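Local coordinates for protein probable CoA-transferase alpha subunit (Rhodococcus jostii, PDB 6COJ) that binds a ring-bearing coenzyme A thioester and, as a probable CoA-transferase family subunit, probably takes part in transforming such thioesters, at residues 122-127 and 175-180; 152-157 and 166-171. The protein carries 1 engineered substitution. All blocks are in the same frame, centred on the assembly; numbering follows the deposited sequence.

Contact 1 (122-127 and 175-180)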
# COMPACT_ATOMS: atom_id res chain seq x y z
N CYS A 122 -4.83 -8.11 -3.57
CA CYS A 122 -6.07 -7.46 -3.17
C CYS A 122 -6.76 -8.23 -2.05
O CYS A 122 -7.19 -7.63 -1.05
CB CYS A 122 -6.95 -7.36 -4.41
SG CYS A 122 -8.54 -6.57 -4.17
N GLY A 123 -6.90 -9.55 -2.21
CA GLY A 123 -7.56 -10.33 -1.18
C GLY A 123 -6.83 -10.32 0.15
O GLY A 123 -7.46 -10.31 1.21
N LEU A 124 -5.50 -10.33 0.11
CA LEU A 124 -4.73 -10.24 1.35
C LEU A 124 -4.89 -8.87 1.99
O LEU A 124 -5.02 -8.77 3.21
CB LEU A 124 -3.25 -10.53 1.09
CG LEU A 124 -2.91 -11.96 0.65
CD1 LEU A 124 -1.45 -12.01 0.23
CD2 LEU A 124 -3.18 -12.94 1.78
N GLU A 125 -4.92 -7.81 1.18
CA GLU A 125 -5.16 -6.47 1.71
C GLU A 125 -6.53 -6.37 2.36
O GLU A 125 -6.69 -5.71 3.40
CB GLU A 125 -5.01 -5.44 0.59
CG GLU A 125 -3.57 -5.12 0.24
CD GLU A 125 -3.43 -4.23 -0.99
OE1 GLU A 125 -4.37 -4.19 -1.81
OE2 GLU A 125 -2.38 -3.57 -1.12
N ALA A 126 -7.55 -6.99 1.77
CA ALA A 126 -8.87 -6.96 2.38
C ALA A 126 -8.85 -7.64 3.75
O ALA A 126 -9.36 -7.09 4.73
CB ALA A 126 -9.91 -7.61 1.45
N ALA A 127 -8.24 -8.82 3.83
CA ALA A 127 -8.12 -9.50 5.11
C ALA A 127 -7.33 -8.66 6.12
O ALA A 127 -7.71 -8.58 7.29
CB ALA A 127 -7.46 -10.87 4.91
N LEU A 175 -8.96 -12.81 1.71
CA LEU A 175 -8.24 -14.07 1.84
C LEU A 175 -7.76 -14.23 3.29
O LEU A 175 -6.58 -14.12 3.61
CB LEU A 175 -7.09 -14.14 0.84
CG LEU A 175 -7.51 -14.18 -0.64
CD1 LEU A 175 -6.31 -13.98 -1.56
CD2 LEU A 175 -8.23 -15.48 -0.96
N ASN A 176 -8.73 -14.46 4.18
CA ASN A 176 -8.40 -14.67 5.58
C ASN A 176 -7.69 -16.01 5.74
O ASN A 176 -8.09 -17.02 5.15
CB ASN A 176 -9.67 -14.67 6.42
CG ASN A 176 -10.52 -13.44 6.17
OD1 ASN A 176 -10.18 -12.36 6.63
ND2 ASN A 176 -11.61 -13.60 5.44
N LEU A 177 -6.65 -16.03 6.55
CA LEU A 177 -5.81 -17.21 6.72
C LEU A 177 -5.80 -17.68 8.16
O LEU A 177 -5.73 -16.86 9.09
CB LEU A 177 -4.37 -16.89 6.32
CG LEU A 177 -4.18 -16.14 5.00
CD1 LEU A 177 -2.73 -15.69 4.84
CD2 LEU A 177 -4.61 -17.01 3.83
N ASP A 178 -5.84 -19.00 8.36
CA ASP A 178 -5.59 -19.52 9.70
C ASP A 178 -4.13 -19.32 10.08
O ASP A 178 -3.83 -19.05 11.24
CB ASP A 178 -5.97 -21.00 9.78
CG ASP A 178 -7.45 -21.21 9.55
OD1 ASP A 178 -8.26 -20.54 10.22
OD2 ASP A 178 -7.80 -22.04 8.68
N ALA A 179 -3.22 -19.46 9.12
CA ALA A 179 -1.81 -19.33 9.41
C ALA A 179 -1.08 -18.77 8.20
O ALA A 179 -1.53 -18.88 7.06
CB ALA A 179 -1.19 -20.67 9.83
N ALA A 180 0.07 -18.14 8.47
CA ALA A 180 0.99 -17.70 7.43
C ALA A 180 2.37 -18.23 7.75
O ALA A 180 2.79 -18.26 8.92
CB ALA A 180 1.06 -16.16 7.34
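Leu-175 lies with its branched end against the backbone of Gly-123, its CG 3.9 Å from the glycine CA, while CB lies beside the glycine C and O and CD1 beside CA and C. The fit is close enough that a beta carbon on Gly-123 would fall 2.6 Å from Leu-175 CG, a clash. One turn on, Ala-127 points its methyl at the same chain, with CB 3.5 Å from Asn-176 OD1 and also resting near the carbonyl oxygen of Leu-175. Leu-124, its CG anti to the carbonyl carbon, sends CD2 forward to cross Leu-177 obliquely, CD2 to CD1 at 4.1 Å. These residues join helix 117-128, whose first residue lines the CoA-thioester pocket, to the entry of strand 177-184, an interior strand of the seven-stranded parallel sheet in a Rossmann-like alpha/beta fold, between strands 35-38 and 213-217. Tyr-206 touches both Leu-124 and Leu-177, and Val-65 touches Leu-175 and Leu-177, so the leucines meet within a larger buried cluster. One straight hydrogen bond spans the contact: Leu-175 N donates to Gly-123 O over 3.0 Å, with 177° at the hydrogen. The donor stands 58° out of the carbonyl plane, and Gly-123 O also accepts the helical bond from Ala-127 N at 3.1 Å, so that two N-H groups grip this buried oxygen. An alanine in place of Leu-175 would probably loosen the packing over Gly-123 and against Val-65, since CG and both methyls would be gone. The backbone of Leu-177 is hydrogen-bonded to Ala-209 and Glu-211.

Contact 2 (152-157 and 166-171)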
# COMPACT_ATOMS: atom_id res chain seq x y z
N LEU A 152 -17.09 -15.98 -6.25
CA LEU A 152 -16.59 -14.68 -6.69
C LEU A 152 -17.76 -13.91 -7.28
O LEU A 152 -18.28 -14.28 -8.34
CB LEU A 152 -15.47 -14.84 -7.72
CG LEU A 152 -14.73 -13.56 -8.11
CD1 LEU A 152 -13.99 -12.99 -6.92
CD2 LEU A 152 -13.79 -13.84 -9.26
N ARG A 153 -18.16 -12.85 -6.60
CA ARG A 153 -19.28 -12.01 -7.00
C ARG A 153 -18.78 -10.62 -7.39
O ARG A 153 -17.64 -10.26 -7.14
CB ARG A 153 -20.31 -11.91 -5.85
CG ARG A 153 -20.93 -13.26 -5.51
CD ARG A 153 -21.75 -13.22 -4.23
NE ARG A 153 -22.37 -14.53 -4.01
CZ ARG A 153 -23.04 -14.89 -2.91
NH1 ARG A 153 -23.17 -14.04 -1.90
NH2 ARG A 153 -23.56 -16.10 -2.83
N THR A 154 -19.66 -9.85 -8.02
CA THR A 154 -19.35 -8.48 -8.38
C THR A 154 -19.93 -7.51 -7.36
O THR A 154 -20.74 -7.87 -6.50
CB THR A 154 -19.87 -8.13 -9.77
OG1 THR A 154 -21.29 -8.29 -9.81
CG2 THR A 154 -19.22 -9.02 -10.82
N VAL A 155 -19.50 -6.26 -7.47
CA VAL A 155 -20.05 -5.17 -6.67
C VAL A 155 -20.18 -3.96 -7.58
O VAL A 155 -19.29 -3.67 -8.38
CB VAL A 155 -19.16 -4.87 -5.44
CG1 VAL A 155 -17.74 -4.50 -5.86
CG2 VAL A 155 -19.79 -3.77 -4.58
N THR A 156 -21.31 -3.27 -7.48
CA THR A 156 -21.56 -2.08 -8.29
C THR A 156 -21.28 -0.81 -7.50
O THR A 156 -21.67 -0.69 -6.33
CB THR A 156 -23.00 -2.10 -8.79
OG1 THR A 156 -23.18 -3.25 -9.61
CG2 THR A 156 -23.31 -0.86 -9.62
N SER A 157 -20.60 0.13 -8.14
CA SER A 157 -20.32 1.41 -7.50
C SER A 157 -21.62 2.14 -7.17
O SER A 157 -22.50 2.25 -8.03
CB SER A 157 -19.52 2.29 -8.45
OG SER A 157 -19.30 3.56 -7.86
N SER A 166 -22.88 3.24 -14.10
CA SER A 166 -22.25 2.74 -12.88
C SER A 166 -21.35 1.56 -13.20
O SER A 166 -21.74 0.64 -13.93
CB SER A 166 -23.32 2.30 -11.88
OG SER A 166 -24.17 3.39 -11.57
N GLU A 167 -20.15 1.58 -12.65
CA GLU A 167 -19.20 0.50 -12.87
C GLU A 167 -19.53 -0.68 -11.98
O GLU A 167 -19.80 -0.52 -10.79
CB GLU A 167 -17.80 0.97 -12.50
CG GLU A 167 -17.24 2.00 -13.42
CD GLU A 167 -15.74 2.13 -13.26
OE1 GLU A 167 -15.21 3.19 -13.62
OE2 GLU A 167 -15.10 1.16 -12.79
N THR A 168 -19.46 -1.88 -12.55
CA THR A 168 -19.57 -3.12 -11.80
C THR A 168 -18.22 -3.81 -11.85
O THR A 168 -17.68 -4.07 -12.94
CB THR A 168 -20.67 -4.01 -12.38
OG1 THR A 168 -21.93 -3.34 -12.24
CG2 THR A 168 -20.75 -5.31 -11.63
N LEU A 169 -17.65 -4.07 -10.68
CA LEU A 169 -16.29 -4.57 -10.55
C LEU A 169 -16.30 -5.92 -9.83
O LEU A 169 -17.30 -6.32 -9.23
CB LEU A 169 -15.45 -3.57 -9.76
CG LEU A 169 -15.31 -2.19 -10.41
CD1 LEU A 169 -15.14 -1.11 -9.36
CD2 LEU A 169 -14.15 -2.23 -11.38
N ILE A 170 -15.18 -6.63 -9.90
CA ILE A 170 -15.03 -7.84 -9.09
C ILE A 170 -14.99 -7.42 -7.63
O ILE A 170 -14.27 -6.49 -7.25
CB ILE A 170 -13.73 -8.57 -9.46
CG1 ILE A 170 -13.71 -8.98 -10.93
CG2 ILE A 170 -13.51 -9.77 -8.54
CD1 ILE A 170 -14.76 -10.03 -11.31
N ALA A 171 -15.77 -8.10 -6.79
CA ALA A 171 -15.63 -7.96 -5.34
C ALA A 171 -14.67 -9.06 -4.90
O ALA A 171 -15.08 -10.21 -4.70
CB ALA A 171 -16.98 -8.10 -4.66
O HOH W 1 -24.57 3.57 -8.97
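The peptide carbonyls of Arg-153, Val-155 and Leu-169 receive their N-H partners in the carbonyl plane, drawing the two strands into a ribbon with differently furnished faces. Val-155 and Leu-169 form the antiparallel hydrogen-bonded pair: Val-155 N reaches Leu-169 O at 2.8 Å, and Leu-169 N returns to Val-155 O at 2.9 Å with 176° at the hydrogen. Ser-157 N meets Glu-167 O differently, nearly along the C=O axis.

One face is polar. Thr-156 and Thr-168, a non-hydrogen-bonded pair, both hold OG1 beside their backbone N, and the hydroxyls join tip to tip in an OG1 to OG1 hydrogen bond of 2.9 Å. The Thr-168 methyl leans toward Thr-154 and is pressed against it, its CG2 a tight 3.5 Å from Thr-154 CB. The face of Val-155, Leu-169 and Ala-171 is largely apolar: Val-155 CG1 meets Ala-171 CB at 3.9 Å, and Val-155 also packs on Val-155 of the second subunit. At one end Leu-152 crosses Ile-170 at about a right angle, CD1 to CG2 at 3.6 Å. At the other, a water donates to Ser-157 O and also hydrogen-bonds Ser-166 OG.

The charged side chains find partners beyond the two strands. Arg-153 pairs with Asp-150 and hydrogen-bonds Pro-158 O of the second subunit, while Glu-167 makes a salt bridge to a basic side chain of the other protein's chain. Strand 153-156 runs at 135° to strand 168-171, a strongly twisted beta hairpin that supplies the edge and middle strands of a three-stranded antiparallel sheet and lies in the interface between subunits.

How the contacts relate
Contact 1 is the core contact, buried, its centre about 12 Å from the centre of the chain, whereas the centre of contact 2 is about 28 Å away from it and that contact is only partly buried. They share no element, but strand 168-173 of contact 2 leads directly into the chain entering strand 177-184 of contact 1, so the small antiparallel sheet is an excursion between helix 117-128 and the next strand of the parallel sheet. Their chemistry follows their place. Contact 1 joins helix to strand entry by leucine packing and one backbone bond, untouched by other chains. Contact 2 relies on a ladder of backbone bonds, threonine hydroxyls and a water, with neighbouring chains meeting its charged, apolar and backbone groups.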